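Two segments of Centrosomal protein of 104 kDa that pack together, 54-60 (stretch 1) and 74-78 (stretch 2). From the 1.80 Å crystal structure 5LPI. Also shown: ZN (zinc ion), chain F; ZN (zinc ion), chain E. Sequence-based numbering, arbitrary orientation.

Stretch 1 (54-60) LTEHLLT
Stretch 2 (74-78) CSEAV

Stretch 1 is helical from Leu54 to Thr60. Its backbone bonds run Leu58 N to Leu54 O (2.9 Å), Leu59 N to Thr55 O (3.0 Å) and Thr60 N to Glu56 O (3.0 Å). Stretch 2 begins as loop and becomes a strand at Ala77. Ser75 has positive phi (72/3); Glu76 (-88/161) and Ala77 (-79/136) are extended. The CA atoms of Thr55 and Glu76 lie 5.8 Å apart and set the register. The contact buries 209 Å².

Thr55, Leu58 and Leu59 point their CA-to-CB bonds toward stretch 2. All three have chi1 m. In Thr55 (-61°) this places CG2 against the loop backbone, 3.3 Å from Ser75 O and 3.9 Å from Glu76 CA. The same rotamer leaves OG1 free to reach a water at 2.7 Å. That water accepts from Ala77 N at 3.0 Å. The water thus bridges helix and strand, and no direct hydrogen bond crosses the contact.

Ala77 points toward the helix and is the most covered residue. Its methyl packs against two leucines: CB is 3.8 Å from Leu58 CB and 3.6 Å from Leu59 CD2. Both leucines are mt, with chi1/chi2 of -67°/168° and -66°/173°.

Glu76 points away, chi1 m and chi2 t, and its OE2 is hydrogen-bonded elsewhere in the structure. Val78, chi1 t, also points away. Ser75 points sideways; with chi1 p its OG donates to Cys74 O in a very short 2.4 Å bond.

Each stretch also binds its own zinc ion. His57 (chi1 t, chi2 83°) coordinates one through NE2 at 2.1 Å. Cys74, chi1 p, binds the other through SG at 2.4 Å. Glu76 N makes a weak hydrogen bond to Cys74 SG, at 3.6 Å.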

ATOM      1  N   LEU A  54      -0.427  -3.204   2.473  1.00 30.00           N
ATOM      2  CA  LEU A  54      -0.991  -4.303   1.688  1.00 28.11           C
ATOM      3  C   LEU A  54      -0.487  -5.653   2.174  1.00 31.32           C
ATOM      4  O   LEU A  54      -1.268  -6.602   2.303  1.00 29.35           O
ATOM      5  CB  LEU A  54      -0.675  -4.115   0.201  1.00 23.70           C
ATOM      6  CG  LEU A  54      -1.089  -5.240  -0.739  1.00 24.72           C
ATOM      7  CD1 LEU A  54      -2.601  -5.487  -0.737  1.00 27.92           C
ATOM      8  CD2 LEU A  54      -0.598  -4.978  -2.159  1.00 30.42           C
ATOM      9  N   THR A  55       0.814  -5.773   2.442  1.00 31.62           N
ATOM     10  CA  THR A  55       1.317  -7.048   2.943  1.00 31.18           C
ATOM     11  C   THR A  55       0.644  -7.417   4.262  1.00 27.95           C
ATOM     12  O   THR A  55       0.165  -8.548   4.434  1.00 31.62           O
ATOM     13  CB  THR A  55       2.837  -6.988   3.090  1.00 34.40           C
ATOM     14  OG1 THR A  55       3.412  -6.743   1.798  1.00 27.28           O
ATOM     15  CG2 THR A  55       3.377  -8.311   3.642  1.00 34.13           C
ATOM     16  N   GLU A  56       0.570  -6.463   5.193  1.00 30.22           N
ATOM     17  CA  GLU A  56      -0.095  -6.723   6.465  1.00 35.04           C
ATOM     18  C   GLU A  56      -1.563  -7.082   6.259  1.00 35.51           C
ATOM     19  O   GLU A  56      -2.101  -7.945   6.965  1.00 36.66           O
ATOM     20  CB  GLU A  56       0.035  -5.513   7.385  1.00 37.18           C
ATOM     21  CG  GLU A  56      -0.713  -5.681   8.703  1.00 48.63           C
ATOM     22  CD  GLU A  56      -0.481  -4.535   9.670  1.00 65.51           C
ATOM     23  OE1 GLU A  56       0.694  -4.176   9.897  1.00 79.35           O
ATOM     24  OE2 GLU A  56      -1.471  -3.993  10.203  1.00 69.31           O
ATOM     25  N   HIS A  57      -2.222  -6.441   5.283  1.00 35.87           N
ATOM     26  CA  HIS A  57      -3.600  -6.803   4.939  1.00 32.58           C
ATOM     27  C   HIS A  57      -3.689  -8.254   4.499  1.00 31.44           C
ATOM     28  O   HIS A  57      -4.498  -9.033   5.019  1.00 29.16           O
ATOM     29  CB  HIS A  57      -4.133  -5.894   3.819  1.00 25.85           C
ATOM     30  CG  HIS A  57      -5.385  -6.420   3.166  1.00 30.82           C
ATOM     31  ND1 HIS A  57      -6.644  -6.223   3.695  1.00 28.74           N
ATOM     32  CD2 HIS A  57      -5.562  -7.168   2.049  1.00 28.93           C
ATOM     33  CE1 HIS A  57      -7.543  -6.811   2.925  1.00 29.45           C
ATOM     34  NE2 HIS A  57      -6.913  -7.391   1.916  1.00 26.32           N
ATOM     35  N   LEU A  58      -2.863  -8.633   3.522  1.00 29.41           N
ATOM     36  CA  LEU A  58      -2.932  -9.974   2.961  1.00 28.89           C
ATOM     37  C   LEU A  58      -2.668 -11.037   4.020  1.00 31.19           C
ATOM     38  O   LEU A  58      -3.260 -12.119   3.980  1.00 32.18           O
ATOM     39  CB  LEU A  58      -1.932 -10.111   1.805  1.00 25.81           C
ATOM     40  CG  LEU A  58      -2.229  -9.269   0.555  1.00 28.73           C
ATOM     41  CD1 LEU A  58      -0.997  -9.280  -0.365  1.00 32.79           C
ATOM     42  CD2 LEU A  58      -3.488  -9.781  -0.192  1.00 26.83           C
ATOM     43  N   LEU A  59      -1.788 -10.746   4.977  1.00 33.35           N
ATOM     44  CA  LEU A  59      -1.399 -11.765   5.945  1.00 33.07           C
ATOM     45  C   LEU A  59      -2.321 -11.840   7.156  1.00 34.72           C
ATOM     46  O   LEU A  59      -2.477 -12.923   7.734  1.00 40.46           O
ATOM     47  CB  LEU A  59       0.036 -11.514   6.420  1.00 32.82           C
ATOM     48  CG  LEU A  59       1.129 -11.670   5.362  1.00 30.37           C
ATOM     49  CD1 LEU A  59       2.475 -11.223   5.910  1.00 31.69           C
ATOM     50  CD2 LEU A  59       1.193 -13.114   4.894  1.00 31.69           C
ATOM     51  N   THR A  60      -2.921 -10.721   7.582  1.00 37.35           N
ATOM     52  CA  THR A  60      -3.651 -10.706   8.842  1.00 43.12           C
ATOM     53  C   THR A  60      -5.095 -10.215   8.748  1.00 44.73           C
ATOM     54  O   THR A  60      -5.807 -10.269   9.754  1.00 45.67           O
ATOM     55  CB  THR A  60      -2.907  -9.848   9.884  1.00 42.63           C
ATOM     56  OG1 THR A  60      -3.043  -8.463   9.552  1.00 41.22           O
ATOM     57  CG2 THR A  60      -1.430 -10.199   9.921  1.00 36.09           C
ATOM     58  N   CYS A  74      11.821 -11.801   1.994  1.00 42.76           N
ATOM     59  CA  CYS A  74      11.367 -10.513   1.493  1.00 41.03           C
ATOM     60  C   CYS A  74      10.265  -9.881   2.334  1.00 37.06           C
ATOM     61  O   CYS A  74       9.916  -8.727   2.076  1.00 45.68           O
ATOM     62  CB  CYS A  74      10.878 -10.640   0.044  1.00 35.68           C
ATOM     63  SG  CYS A  74       9.505 -11.772  -0.161  1.00 36.18           S
ATOM     64  N   SER A  75       9.708 -10.597   3.312  1.00 44.32           N
ATOM     65  CA  SER A  75       8.646 -10.133   4.209  1.00 49.58           C
ATOM     66  C   SER A  75       7.294 -10.012   3.518  1.00 43.49           C
ATOM     67  O   SER A  75       6.326  -9.580   4.158  1.00 40.57           O
ATOM     68  CB  SER A  75       8.968  -8.783   4.868  1.00 58.57           C
ATOM     69  OG  SER A  75       8.771  -7.710   3.948  1.00 62.58           O
ATOM     70  N   GLU A  76       7.184 -10.382   2.248  1.00 35.07           N
ATOM     71  CA  GLU A  76       5.938 -10.249   1.514  1.00 35.53           C
ATOM     72  C   GLU A  76       5.058 -11.488   1.690  1.00 35.33           C
ATOM     73  O   GLU A  76       5.516 -12.564   2.089  1.00 36.79           O
ATOM     74  CB  GLU A  76       6.219 -10.001   0.030  1.00 31.81           C
ATOM     75  CG  GLU A  76       6.985  -8.697  -0.229  1.00 36.44           C
ATOM     76  CD  GLU A  76       7.224  -8.413  -1.704  1.00 41.21           C
ATOM     77  OE1 GLU A  76       6.675  -9.143  -2.564  1.00 43.46           O
ATOM     78  OE2 GLU A  76       7.970  -7.453  -2.004  1.00 39.80           O
ATOM     79  N   ALA A  77       3.772 -11.309   1.403  1.00 32.91           N
ATOM     80  CA  ALA A  77       2.830 -12.419   1.352  1.00 32.86           C
ATOM     81  C   ALA A  77       2.963 -13.165   0.031  1.00 33.60           C
ATOM     82  O   ALA A  77       3.054 -12.558  -1.042  1.00 36.28           O
ATOM     83  CB  ALA A  77       1.393 -11.917   1.508  1.00 29.45           C
ATOM     84  N   VAL A  78       2.968 -14.487   0.117  1.00 31.37           N
ATOM     85  CA  VAL A  78       3.030 -15.371  -1.037  1.00 31.82           C
ATOM     86  C   VAL A  78       1.935 -16.414  -0.853  1.00 31.06           C
ATOM     87  O   VAL A  78       1.647 -16.814   0.280  1.00 34.26           O
ATOM     88  CB  VAL A  78       4.418 -16.045  -1.144  1.00 34.21           C
ATOM     89  CG1 VAL A  78       4.475 -17.005  -2.321  1.00 40.05           C
ATOM     90  CG2 VAL A  78       5.525 -14.980  -1.249  1.00 31.97           C
TER
HETATM   91 ZN    ZN F 902      -7.748  -8.645   0.497  1.00 28.75          ZN
HETATM   92 ZN    ZN E 901      10.561 -13.847  -0.649  1.00 41.13          ZN
HETATM   93  O   HOH W   1       2.970  -8.769   0.122  1.00 34.85           O